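Methyltransferase small domain-containing protein (Thermoplasma acidophilum, PDB 1NE2) is of unknown function but probably acts as an S-adenosylmethionine-dependent methyltransferase with a Rossmann-like fold. Local coordinates at residues D9-I12 and R13-L17; I132-A135 and F136-M140. One frame throughout, in Å; residues are numbered along the deposited sequence.

Overall arrangement
From the N terminus the chain first forms helix 6-14, whose last turns and the bend after them make interaction 1. The strands and helices of the Rossmann-like sheet follow, and interaction 2 comes at the C-terminal end of helix 126-138, just before strand 142-147. Each contact is local and closes no long loop; the two lie in series, neither nested nor crossed. The centres of interactions 1 and 2 are about 29 Å apart, on opposite sides of the chain's centre, and the nearest atoms of interactions 1 and 2 are about 19 Å apart. Interaction 1 packs against helices 34-46 and 64-71, whereas interaction 2 lies on the helix that connects strands 111-116 and 142-147 and packs against both.

Interaction 1 (D9-I12 and R13-L17); sequences DLEI and RLQKL
Gln15 runs back along the helix, extended beyond CG, beside the backbone of Glu11 and Ile12. Its CB lies 3.6 Å from Glu11 O, and CG comes closer, 3.1 Å from the same oxygen. The first torsion sets this course: with chi1 at -66°, CG stands beside the Gln15 backbone N, which itself donates a hydrogen bond of 2.9 Å to Glu11 O. CD remains close to that oxygen, and there the amide divides its contacts. OE1 turns to Ile12, 3.2 Å from its CA and also near the CG2 branch, while NE2 comes to 3.1 Å from Glu11 OE2. The angle there is poor for a hydrogen bond, and the carboxylate and amide planes are turned 77° from each other; the other oxygen, Glu11 OE1, forms a salt bridge with Lys7. All this takes place at the C-terminal end of helix 6-14, which lies against helices 34-46 and 64-71 of the Rossmann-like fold. On the buried side Leu10 and Leu14 are one turn apart, and Leu10 CG meets Leu14 CD1 at 4.2 Å. Leu10 reaches on to Ile42 and Leu71, and Leu14 to Ile64. Their backbones are joined by a hydrogen bond from Leu14 N to Leu10 O, 3.0 Å. A type I turn from Leu14 to Leu17 then redirects the chain, and the extended Lys16 side chain runs past Ile12 O with its CG 3.4 Å away.

Interaction 2 (I132-A135 and F136-M140); sequences IDKA and FETSM
Phe136 lays its ring alongside Ile132, one turn earlier in helix 126-138, the helix of the beta-alpha-beta unit that joins strand 111-116 to strand 142-147 in this Rossmann-like fold. The two side chains point the same way, and Ile132 CG2 touches Phe136 CE2 at 3.9 Å. With chi1 at -78°, Phe136 CG sits beside its own backbone N, which brings the ring back toward the preceding turn: Ile132 O lies at the ring edge, near its plane, 3.2 Å from Phe136 CD2. The same oxygen accepts the hydrogen bond from Phe136 N. Around this pair Ile132 meets Phe153, Leu154 and Phe158 of helix 151-161, while Phe136 reaches Ile142 and Val195 on the sheet.

Ala135 is buried against Trp114 and Ile142, and its carbonyl helps to finish the helix. Ser139 N, in the first residue to leave helical angles, approaches Ala135 O nearly end-on to the C=O at 3.0 Å, whereas Thr138 N reaches this oxygen from above the carbonyl plane.

Lys134 runs past the Thr138 hydroxyl toward Glu137. Lys134 NZ hydrogen-bonds to Ile107 O, and its salt bridge to Glu137 OE2 is long, at 3.6 Å. The Lys134 carbonyl is gripped from both faces of its plane, Glu137 N coming from one and Thr138 OG1 from the other. On the hydroxyl's side, Thr138 chi1 of -58° sets OG1 beside the backbone N, and OG1 donates to Lys134 O over 2.7 Å.

Interaction 1 (D9-I12 and R13-L17)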
ATOM      1  N   ASP B   9     -20.114 -11.399 -10.412  1.00 20.62           N
ATOM      2  CA  ASP B   9     -19.297 -10.682 -11.386  1.00 21.73           C
ATOM      3  C   ASP B   9     -17.817 -10.752 -11.012  1.00 20.32           C
ATOM      4  O   ASP B   9     -16.954 -10.851 -11.884  1.00 20.03           O
ATOM      5  CB  ASP B   9     -19.740  -9.219 -11.494  1.00 26.22           C
ATOM      6  CG  ASP B   9     -21.159  -9.073 -12.024  1.00 32.76           C
ATOM      7  OD1 ASP B   9     -21.621  -9.980 -12.749  1.00 32.85           O
ATOM      8  OD2 ASP B   9     -21.807  -8.043 -11.729  1.00 31.51           O
ATOM      9  N   LEU B  10     -17.524 -10.693  -9.714  1.00 16.43           N
ATOM     10  CA  LEU B  10     -16.146 -10.780  -9.247  1.00 17.79           C
ATOM     11  C   LEU B  10     -15.664 -12.214  -9.418  1.00 17.36           C
ATOM     12  O   LEU B  10     -14.561 -12.463  -9.903  1.00 17.17           O
ATOM     13  CB  LEU B  10     -16.046 -10.394  -7.764  1.00 15.98           C
ATOM     14  CG  LEU B  10     -14.672 -10.578  -7.106  1.00 17.36           C
ATOM     15  CD1 LEU B  10     -13.636  -9.678  -7.773  1.00 18.42           C
ATOM     16  CD2 LEU B  10     -14.772 -10.252  -5.618  1.00 15.20           C
ATOM     17  N   GLU B  11     -16.510 -13.158  -9.018  1.00 17.07           N
ATOM     18  CA  GLU B  11     -16.171 -14.567  -9.116  1.00 18.08           C
ATOM     19  C   GLU B  11     -15.709 -14.973 -10.512  1.00 18.53           C
ATOM     20  O   GLU B  11     -14.715 -15.687 -10.650  1.00 16.73           O
ATOM     21  CB  GLU B  11     -17.362 -15.435  -8.691  1.00 17.85           C
ATOM     22  CG  GLU B  11     -16.965 -16.874  -8.391  1.00 20.28           C
ATOM     23  CD  GLU B  11     -18.152 -17.772  -8.073  1.00 23.13           C
ATOM     24  OE1 GLU B  11     -19.095 -17.308  -7.400  1.00 22.57           O
ATOM     25  OE2 GLU B  11     -18.131 -18.949  -8.491  1.00 21.22           O
ATOM     26  N   ILE B  12     -16.407 -14.517 -11.552  1.00 17.05           N
ATOM     27  CA  ILE B  12     -16.009 -14.894 -12.902  1.00 20.91           C
ATOM     28  C   ILE B  12     -14.670 -14.292 -13.296  1.00 22.24           C
ATOM     29  O   ILE B  12     -13.955 -14.857 -14.120  1.00 22.00           O
ATOM     30  CB  ILE B  12     -17.089 -14.528 -13.956  1.00 24.25           C
ATOM     31  CG1 ILE B  12     -17.435 -13.046 -13.881  1.00 26.66           C
ATOM     32  CG2 ILE B  12     -18.326 -15.383 -13.737  1.00 23.85           C
ATOM     33  CD1 ILE B  12     -18.447 -12.612 -14.917  1.00 31.31           C
ATOM     34  N   ARG B  13     -14.314 -13.150 -12.709  1.00 20.14           N
ATOM     35  CA  ARG B  13     -13.021 -12.557 -13.018  1.00 20.15           C
ATOM     36  C   ARG B  13     -11.934 -13.354 -12.297  1.00 19.07           C
ATOM     37  O   ARG B  13     -10.833 -13.532 -12.815  1.00 22.79           O
ATOM     38  CB  ARG B  13     -12.985 -11.079 -12.600  1.00 19.69           C
ATOM     39  CG  ARG B  13     -13.871 -10.174 -13.460  1.00 23.40           C
ATOM     40  CD  ARG B  13     -13.388 -10.141 -14.913  1.00 30.54           C
ATOM     41  NE  ARG B  13     -12.114  -9.440 -15.065  1.00 34.81           N
ATOM     42  CZ  ARG B  13     -11.991  -8.119 -15.186  1.00 32.96           C
ATOM     43  NH1 ARG B  13     -13.064  -7.341 -15.176  1.00 34.54           N
ATOM     44  NH2 ARG B  13     -10.788  -7.576 -15.313  1.00 36.73           N
ATOM     45  N   LEU B  14     -12.244 -13.848 -11.102  1.00 17.47           N
ATOM     46  CA  LEU B  14     -11.279 -14.642 -10.355  1.00 16.99           C
ATOM     47  C   LEU B  14     -11.066 -16.009 -11.014  1.00 18.76           C
ATOM     48  O   LEU B  14      -9.974 -16.572 -10.951  1.00 21.66           O
ATOM     49  CB  LEU B  14     -11.743 -14.838  -8.906  1.00 18.51           C
ATOM     50  CG  LEU B  14     -11.818 -13.585  -8.027  1.00 17.47           C
ATOM     51  CD1 LEU B  14     -12.273 -13.960  -6.608  1.00 17.76           C
ATOM     52  CD2 LEU B  14     -10.447 -12.921  -7.989  1.00 18.09           C
ATOM     53  N   GLN B  15     -12.101 -16.538 -11.655  1.00 18.08           N
ATOM     54  CA  GLN B  15     -11.985 -17.844 -12.294  1.00 22.15           C
ATOM     55  C   GLN B  15     -11.025 -17.820 -13.481  1.00 28.15           C
ATOM     56  O   GLN B  15     -10.525 -18.862 -13.906  1.00 26.86           O
ATOM     57  CB  GLN B  15     -13.376 -18.339 -12.708  1.00 20.63           C
ATOM     58  CG  GLN B  15     -14.266 -18.630 -11.493  1.00 19.64           C
ATOM     59  CD  GLN B  15     -15.739 -18.727 -11.835  1.00 21.32           C
ATOM     60  OE1 GLN B  15     -16.217 -18.073 -12.760  1.00 20.21           O
ATOM     61  NE2 GLN B  15     -16.473 -19.528 -11.068  1.00 21.96           N
ATOM     62  N   LYS B  16     -10.746 -16.630 -14.002  1.00 35.38           N
ATOM     63  CA  LYS B  16      -9.830 -16.495 -15.128  1.00 41.70           C
ATOM     64  C   LYS B  16      -8.377 -16.663 -14.679  1.00 45.38           C
ATOM     65  O   LYS B  16      -7.506 -17.012 -15.477  1.00 47.42           O
ATOM     66  CB  LYS B  16     -10.013 -15.133 -15.796  1.00 43.43           C
ATOM     67  CG  LYS B  16     -11.418 -14.891 -16.313  1.00 46.26           C
ATOM     68  CD  LYS B  16     -11.549 -13.508 -16.921  1.00 50.99           C
ATOM     69  CE  LYS B  16     -12.982 -13.226 -17.344  1.00 54.08           C
ATOM     70  NZ  LYS B  16     -13.140 -11.842 -17.873  1.00 58.17           N
ATOM     71  N   LEU B  17      -8.119 -16.415 -13.398  1.00 46.90           N
ATOM     72  CA  LEU B  17      -6.775 -16.550 -12.848  1.00 50.20           C
ATOM     73  C   LEU B  17      -6.262 -17.981 -12.995  1.00 51.92           C
ATOM     74  O   LEU B  17      -7.030 -18.901 -13.283  1.00 52.28           O
ATOM     75  CB  LEU B  17      -6.759 -16.148 -11.369  1.00 49.67           C
ATOM     76  CG  LEU B  17      -6.671 -14.657 -11.023  1.00 49.83           C
ATOM     77  CD1 LEU B  17      -7.677 -13.850 -11.826  1.00 49.76           C
ATOM     78  CD2 LEU B  17      -6.905 -14.488  -9.531  1.00 50.28           C
TER

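Interaction 2 (I132-A135 and F136-M140)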
ATOM      1  N   ILE B 132      -0.243 -12.772  13.102  1.00 27.22           N
ATOM      2  CA  ILE B 132      -1.170 -12.009  13.924  1.00 27.03           C
ATOM      3  C   ILE B 132      -0.468 -10.758  14.444  1.00 24.65           C
ATOM      4  O   ILE B 132      -0.998  -9.651  14.346  1.00 21.71           O
ATOM      5  CB  ILE B 132      -1.681 -12.848  15.114  1.00 28.52           C
ATOM      6  CG1 ILE B 132      -2.358 -14.118  14.594  1.00 31.23           C
ATOM      7  CG2 ILE B 132      -2.667 -12.031  15.936  1.00 30.65           C
ATOM      8  CD1 ILE B 132      -2.803 -15.075  15.682  1.00 32.48           C
ATOM      9  N   ASP B 133       0.734 -10.934  14.982  1.00 23.86           N
ATOM     10  CA  ASP B 133       1.500  -9.807  15.505  1.00 23.21           C
ATOM     11  C   ASP B 133       1.766  -8.754  14.437  1.00 22.55           C
ATOM     12  O   ASP B 133       1.584  -7.559  14.673  1.00 21.07           O
ATOM     13  CB  ASP B 133       2.832 -10.289  16.080  1.00 30.29           C
ATOM     14  CG  ASP B 133       2.678 -10.930  17.443  1.00 35.35           C
ATOM     15  OD1 ASP B 133       3.671 -11.497  17.943  1.00 39.65           O
ATOM     16  OD2 ASP B 133       1.569 -10.862  18.015  1.00 37.71           O
ATOM     17  N   LYS B 134       2.203  -9.199  13.264  1.00 20.47           N
ATOM     18  CA  LYS B 134       2.492  -8.265  12.182  1.00 20.14           C
ATOM     19  C   LYS B 134       1.234  -7.518  11.738  1.00 20.68           C
ATOM     20  O   LYS B 134       1.283  -6.318  11.448  1.00 20.03           O
ATOM     21  CB  LYS B 134       3.093  -9.007  10.988  1.00 19.26           C
ATOM     22  CG  LYS B 134       3.512  -8.094   9.834  1.00 22.21           C
ATOM     23  CD  LYS B 134       4.971  -7.659   9.920  1.00 33.49           C
ATOM     24  CE  LYS B 134       5.262  -6.749  11.096  1.00 33.67           C
ATOM     25  NZ  LYS B 134       6.717  -6.377  11.139  1.00 27.01           N
ATOM     26  N   ALA B 135       0.111  -8.226  11.684  1.00 18.32           N
ATOM     27  CA  ALA B 135      -1.148  -7.618  11.268  1.00 19.36           C
ATOM     28  C   ALA B 135      -1.517  -6.436  12.157  1.00 19.61           C
ATOM     29  O   ALA B 135      -1.863  -5.366  11.665  1.00 18.50           O
ATOM     30  CB  ALA B 135      -2.274  -8.658  11.282  1.00 17.91           C
ATOM     31  N   PHE B 136      -1.429  -6.625  13.472  1.00 17.80           N
ATOM     32  CA  PHE B 136      -1.780  -5.561  14.400  1.00 18.87           C
ATOM     33  C   PHE B 136      -0.795  -4.399  14.477  1.00 20.68           C
ATOM     34  O   PHE B 136      -1.105  -3.345  15.034  1.00 21.76           O
ATOM     35  CB  PHE B 136      -2.036  -6.163  15.781  1.00 22.69           C
ATOM     36  CG  PHE B 136      -3.378  -6.820  15.891  1.00 25.92           C
ATOM     37  CD1 PHE B 136      -4.520  -6.057  16.115  1.00 27.15           C
ATOM     38  CD2 PHE B 136      -3.513  -8.190  15.706  1.00 29.40           C
ATOM     39  CE1 PHE B 136      -5.781  -6.650  16.150  1.00 30.30           C
ATOM     40  CE2 PHE B 136      -4.772  -8.795  15.737  1.00 33.98           C
ATOM     41  CZ  PHE B 136      -5.909  -8.021  15.960  1.00 33.48           C
ATOM     42  N   GLU B 137       0.382  -4.578  13.897  1.00 19.87           N
ATOM     43  CA  GLU B 137       1.378  -3.522  13.883  1.00 22.09           C
ATOM     44  C   GLU B 137       1.301  -2.811  12.531  1.00 20.53           C
ATOM     45  O   GLU B 137       1.840  -1.716  12.356  1.00 22.82           O
ATOM     46  CB  GLU B 137       2.769  -4.135  14.071  1.00 29.15           C
ATOM     47  CG  GLU B 137       3.920  -3.159  13.956  1.00 37.95           C
ATOM     48  CD  GLU B 137       5.269  -3.847  14.054  1.00 41.65           C
ATOM     49  OE1 GLU B 137       6.301  -3.147  13.969  1.00 44.97           O
ATOM     50  OE2 GLU B 137       5.295  -5.087  14.217  1.00 41.17           O
ATOM     51  N   THR B 138       0.590  -3.433  11.593  1.00 19.57           N
ATOM     52  CA  THR B 138       0.485  -2.939  10.220  1.00 18.69           C
ATOM     53  C   THR B 138      -0.812  -2.279   9.748  1.00 20.20           C
ATOM     54  O   THR B 138      -0.776  -1.253   9.051  1.00 18.75           O
ATOM     55  CB  THR B 138       0.774  -4.105   9.229  1.00 19.59           C
ATOM     56  OG1 THR B 138       2.081  -4.647   9.479  1.00 22.60           O
ATOM     57  CG2 THR B 138       0.702  -3.619   7.788  1.00 21.30           C
ATOM     58  N   SER B 139      -1.951  -2.852  10.116  1.00 17.40           N
ATOM     59  CA  SER B 139      -3.224  -2.340   9.619  1.00 20.06           C
ATOM     60  C   SER B 139      -4.323  -2.030  10.622  1.00 18.53           C
ATOM     61  O   SER B 139      -4.340  -2.546  11.738  1.00 18.55           O
ATOM     62  CB  SER B 139      -3.773  -3.326   8.585  1.00 19.28           C
ATOM     63  OG  SER B 139      -2.778  -3.665   7.633  1.00 21.30           O
HETATM   64  N   MSE B 140      -5.260  -1.192  10.188  1.00 17.88           N
HETATM   65  CA  MSE B 140      -6.394  -0.789  11.011  1.00 19.77           C
HETATM   66  C   MSE B 140      -7.499  -1.843  11.004  1.00 18.29           C
HETATM   67  O   MSE B 140      -8.142  -2.089  12.033  1.00 17.46           O
HETATM   68  CB  MSE B 140      -6.945   0.547  10.511  1.00 23.21           C
HETATM   69  CG  MSE B 140      -8.178   1.015  11.260  1.00 35.80           C
HETATM   70 SE   MSE B 140      -8.435   2.925  11.152  0.28 45.35          SE
HETATM   71  CE  MSE B 140      -9.434   3.029   9.517  1.00 45.62           C
TER